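Side-chain contacts in protein (glyceraldehyde 3-phosphate dehydrogenase) (Sulfolobus solfataricus, PDB 1B7G), which oxidises D-glyceraldehyde 3-phosphate to the acyl phosphate in glycolysis, using NADP in preference to NAD: residues 35-38 and 39-42; 261-264 and 265-268. The protein carries 1 engineered substitution. All coordinates share one frame; numbering follows the deposited sequence.

Contact 1. Residues 35-38 and 39-42; sequences SPNY and EAFI. With SO4 (sulfate ion), chain E.
Asn37 and Glu39 meet through an amide and a carboxylate, and the two ends of the amide do different work. ND2 of Asn37 gives an almost straight bond to OE1 of Glu39 (3.1 Å, 173°); the acceptor lies in the amide plane and is met on its anti side, with the two flat groups turned 63° apart. OD1 of Asn37 faces the backbone instead, accepting weakly from Ala40 N at 3.3 Å and, at a poorer angle, from Glu39 N at 3.2 Å. With CG held between the backbone N and the carbonyl carbon (chi1 80°), the amide folds over the first turn and reaches both. Asn37 is thus the N-cap of helix 38-45, which follows the second strand of the Rossmann-type sheet, and regular helical bonding starts at once: Phe41 N donates to Asn37 O at 3.1 Å and Ile42 N to Tyr38 O at 3.0 Å. The same ND2 sits over one face of the Tyr38 ring, toward its rim. Glu39 runs alongside that ring, CG 3.9 Å from Tyr38 CE2, and its other oxygen, OE2, forms salt bridges with Lys172 and Lys14, so both carboxylate oxygens are engaged within this buried side chain. Just before the cap, Ser35 holds a sulfate through two donors, its backbone N on O1 at 2.8 Å and its OG on O4 at 2.6 Å, while the amide of Thr34 adds a third. The anion probably comes from the crystallisation liquor, but a site just after the second strand is consistent with where NADP-dependent Rossmann folds receive the 2'-phosphate.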
loop_
_atom_site.group_PDB
_atom_site.type_symbol
_atom_site.label_atom_id
_atom_site.label_comp_id
_atom_site.label_asym_id
_atom_site.label_seq_id
_atom_site.Cartn_x
_atom_site.Cartn_y
_atom_site.Cartn_z
ATOM N N SER A 35 18.550 3.129 -14.597
ATOM C CA SER A 35 19.176 2.491 -13.461
ATOM C C SER A 35 18.568 1.135 -13.125
ATOM O O SER A 35 17.354 0.974 -13.081
ATOM C CB SER A 35 19.028 3.365 -12.192
ATOM O OG SER A 35 19.140 4.727 -12.539
ATOM N N PRO A 36 19.420 0.180 -12.761
ATOM C CA PRO A 36 18.994 -1.159 -12.409
ATOM C C PRO A 36 18.610 -1.294 -10.949
ATOM O O PRO A 36 19.162 -2.123 -10.217
ATOM C CB PRO A 36 20.235 -1.990 -12.725
ATOM C CG PRO A 36 21.376 -1.077 -12.444
ATOM C CD PRO A 36 20.899 0.308 -12.825
ATOM N N ASN A 37 17.622 -0.521 -10.516
ATOM C CA ASN A 37 17.140 -0.572 -9.133
ATOM C C ASN A 37 16.133 -1.683 -8.929
ATOM O O ASN A 37 15.939 -2.484 -9.868
ATOM C CB ASN A 37 16.590 0.808 -8.771
ATOM C CG ASN A 37 15.195 1.041 -9.292
ATOM O OD1 ASN A 37 14.829 0.559 -10.368
ATOM N ND2 ASN A 37 14.398 1.733 -8.474
ATOM N N TYR A 38 15.442 -1.747 -7.816
ATOM C CA TYR A 38 14.472 -2.750 -7.465
ATOM C C TYR A 38 13.279 -2.792 -8.405
ATOM O O TYR A 38 12.740 -3.893 -8.596
ATOM C CB TYR A 38 14.007 -2.679 -6.001
ATOM C CG TYR A 38 13.279 -1.368 -5.709
ATOM C CD1 TYR A 38 13.938 -0.245 -5.260
ATOM C CD2 TYR A 38 11.893 -1.348 -5.833
ATOM C CE1 TYR A 38 13.245 0.923 -4.972
ATOM C CE2 TYR A 38 11.200 -0.173 -5.587
ATOM C CZ TYR A 38 11.876 0.951 -5.159
ATOM O OH TYR A 38 11.177 2.103 -4.918
ATOM N N GLU A 39 12.904 -1.659 -9.009
ATOM C CA GLU A 39 11.845 -1.624 -9.991
ATOM C C GLU A 39 12.274 -2.377 -11.258
ATOM O O GLU A 39 11.486 -3.223 -11.673
ATOM C CB GLU A 39 11.367 -0.219 -10.363
ATOM C CG GLU A 39 10.334 0.317 -9.347
ATOM C CD GLU A 39 10.376 1.839 -9.262
ATOM O OE1 GLU A 39 11.473 2.429 -9.377
ATOM O OE2 GLU A 39 9.307 2.464 -9.094
ATOM N N ALA A 40 13.478 -2.142 -11.774
ATOM C CA ALA A 40 13.977 -2.921 -12.899
ATOM C C ALA A 40 14.103 -4.410 -12.580
ATOM O O ALA A 40 13.768 -5.263 -13.408
ATOM C CB ALA A 40 15.328 -2.386 -13.375
ATOM N N PHE A 41 14.591 -4.775 -11.399
ATOM C CA PHE A 41 14.698 -6.156 -10.980
ATOM C C PHE A 41 13.344 -6.853 -11.109
ATOM O O PHE A 41 13.144 -7.888 -11.745
ATOM C CB PHE A 41 15.130 -6.225 -9.498
ATOM C CG PHE A 41 15.405 -7.639 -9.037
ATOM C CD1 PHE A 41 16.483 -8.339 -9.541
ATOM C CD2 PHE A 41 14.603 -8.257 -8.101
ATOM C CE1 PHE A 41 16.747 -9.631 -9.125
ATOM C CE2 PHE A 41 14.852 -9.545 -7.679
ATOM C CZ PHE A 41 15.935 -10.244 -8.196
ATOM N N ILE A 42 12.352 -6.232 -10.471
ATOM C CA ILE A 42 10.992 -6.755 -10.454
ATOM C C ILE A 42 10.355 -6.825 -11.823
ATOM O O ILE A 42 9.654 -7.824 -12.101
ATOM C CB ILE A 42 10.121 -6.019 -9.419
ATOM C CG1 ILE A 42 10.751 -6.198 -8.052
ATOM C CG2 ILE A 42 8.685 -6.566 -9.479
ATOM C CD1 ILE A 42 10.047 -5.566 -6.877
HETATM S S SO4 E . 16.198 5.929 -13.538
HETATM O O1 SO4 E . 16.138 4.585 -14.193
HETATM O O2 SO4 E . 15.774 5.803 -12.100
HETATM O O3 SO4 E . 15.274 6.871 -14.239
HETATM O O4 SO4 E . 17.591 6.473 -13.596
#

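Contact 2. Residues 261-264 and 265-268; sequences LVEV and ARDL
The closing turns of helix 258-267, the helical member of a beta-alpha-beta unit in the catalytic domain, pair Glu263 with Arg266 through a salt bridge. NH1 of Arg266 donates to OE1 of Glu263 at 3.0 Å (148°), arriving on the syn side of the carboxylate with the oxygen at the edge of the guanidinium. The two planes stand 78° apart, so a single N-H carries the bond. Glu263 leaves the backbone with CG anti to N (chi1 -158°) and then bends at chi2, which swings OE1 back toward the arginine. Its OE2 shares a water with OD1 of Asp267, 3.1 Å from each; the water donates to both carboxylates, and Lys14 of the second subunit, salt-bridged to both, probably eases their mutual repulsion. NH2 of Arg266 also reaches that subunit, where it meets Glu301 and the carbonyl of Arg272. With an alanine in place of Arg266, OE1 of Glu263 would probably lose its charged mate and Glu301 of the second subunit a salt-bridge partner. On another side of the helix the contact is apolar: Val264 CG1 lies 3.6 Å from CD1 of Leu268, one turn later, the two side chains running side by side, and Leu268 N closes on Val264 O at 2.9 Å. Leu261 packs on Met279 and Phe281 of strand 278-288, while Glu263 and Val264 pack against Tyr38 of the second subunit.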
loop_
_atom_site.group_PDB
_atom_site.type_symbol
_atom_site.label_atom_id
_atom_site.label_comp_id
_atom_site.label_asym_id
_atom_site.label_seq_id
_atom_site.Cartn_x
_atom_site.Cartn_y
_atom_site.Cartn_z
ATOM N N LEU A 261 -8.485 6.552 2.965
ATOM C CA LEU A 261 -8.822 6.170 1.586
ATOM C C LEU A 261 -7.748 5.220 1.073
ATOM O O LEU A 261 -8.123 4.227 0.447
ATOM C CB LEU A 261 -8.999 7.401 0.685
ATOM C CG LEU A 261 -10.251 8.243 1.029
ATOM C CD1 LEU A 261 -10.273 9.554 0.284
ATOM C CD2 LEU A 261 -11.530 7.458 0.777
ATOM N N VAL A 262 -6.465 5.462 1.391
ATOM C CA VAL A 262 -5.404 4.508 0.980
ATOM C C VAL A 262 -5.726 3.152 1.613
ATOM O O VAL A 262 -5.663 2.107 0.996
ATOM C CB VAL A 262 -4.003 4.938 1.381
ATOM C CG1 VAL A 262 -2.901 3.865 1.141
ATOM C CG2 VAL A 262 -3.582 6.187 0.609
ATOM N N GLU A 263 -6.108 3.169 2.885
ATOM C CA GLU A 263 -6.525 1.989 3.573
ATOM C C GLU A 263 -7.691 1.281 2.876
ATOM O O GLU A 263 -7.629 0.066 2.752
ATOM C CB GLU A 263 -6.917 2.248 5.040
ATOM C CG GLU A 263 -6.833 0.969 5.865
ATOM C CD GLU A 263 -5.481 0.474 6.257
ATOM O OE1 GLU A 263 -4.406 0.989 5.881
ATOM O OE2 GLU A 263 -5.442 -0.561 6.974
ATOM N N VAL A 264 -8.739 1.988 2.507
ATOM C CA VAL A 264 -9.863 1.388 1.785
ATOM C C VAL A 264 -9.364 0.596 0.576
ATOM O O VAL A 264 -9.805 -0.534 0.338
ATOM C CB VAL A 264 -10.880 2.442 1.323
ATOM C CG1 VAL A 264 -11.850 1.865 0.272
ATOM C CG2 VAL A 264 -11.652 2.962 2.536
ATOM N N ALA A 265 -8.432 1.178 -0.169
ATOM C CA ALA A 265 -7.887 0.551 -1.350
ATOM C C ALA A 265 -7.111 -0.727 -1.046
ATOM O O ALA A 265 -7.152 -1.676 -1.872
ATOM C CB ALA A 265 -6.988 1.523 -2.107
ATOM N N ARG A 266 -6.322 -0.708 0.024
ATOM C CA ARG A 266 -5.595 -1.848 0.503
ATOM C C ARG A 266 -6.586 -2.985 0.826
ATOM O O ARG A 266 -6.368 -4.086 0.347
ATOM C CB ARG A 266 -4.759 -1.559 1.773
ATOM C CG ARG A 266 -3.547 -0.678 1.510
ATOM C CD ARG A 266 -2.900 -0.271 2.848
ATOM N NE ARG A 266 -1.865 -1.248 3.227
ATOM C CZ ARG A 266 -1.385 -1.336 4.471
ATOM N NH1 ARG A 266 -1.817 -0.562 5.466
ATOM N NH2 ARG A 266 -0.454 -2.238 4.712
ATOM N N ASP A 267 -7.624 -2.741 1.590
ATOM C CA ASP A 267 -8.591 -3.732 1.977
ATOM C C ASP A 267 -9.505 -4.199 0.841
ATOM O O ASP A 267 -10.010 -5.326 0.923
ATOM C CB ASP A 267 -9.508 -3.234 3.118
ATOM C CG ASP A 267 -8.673 -3.109 4.417
ATOM O OD1 ASP A 267 -7.507 -3.541 4.393
ATOM O OD2 ASP A 267 -9.205 -2.587 5.401
ATOM N N LEU A 268 -9.693 -3.380 -0.178
ATOM C CA LEU A 268 -10.447 -3.742 -1.368
ATOM C C LEU A 268 -9.546 -4.534 -2.315
ATOM O O LEU A 268 -10.004 -5.048 -3.356
ATOM C CB LEU A 268 -11.025 -2.513 -2.109
ATOM C CG LEU A 268 -12.271 -1.875 -1.493
ATOM C CD1 LEU A 268 -12.626 -0.592 -2.265
ATOM C CD2 LEU A 268 -13.481 -2.796 -1.511
HETATM O O HOH W 1 -4.588 -2.832 5.087
#

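In the fold
Contact 1 is partly buried and opens a helix of the nucleotide-binding domain; contact 2 is buried and lies near the end of a helix in the catalytic domain. The centres are 26 Å apart in one chain and the nearest atoms about 15 Å, without touching. Across the subunit interface, however, the two surfaces meet: Tyr38, Glu39 and Ile42 of one copy pack on Glu263, Asp267 and Leu268 of the other, and Lys14 bridges Glu39 of its own chain to Glu263 and Asp267 of the partner. A capping amide and a bound anion mark the helix start in contact 1, although Glu39 there also pairs with lysines; contact 2 combines a salt bridge between helical neighbours with an apolar pair.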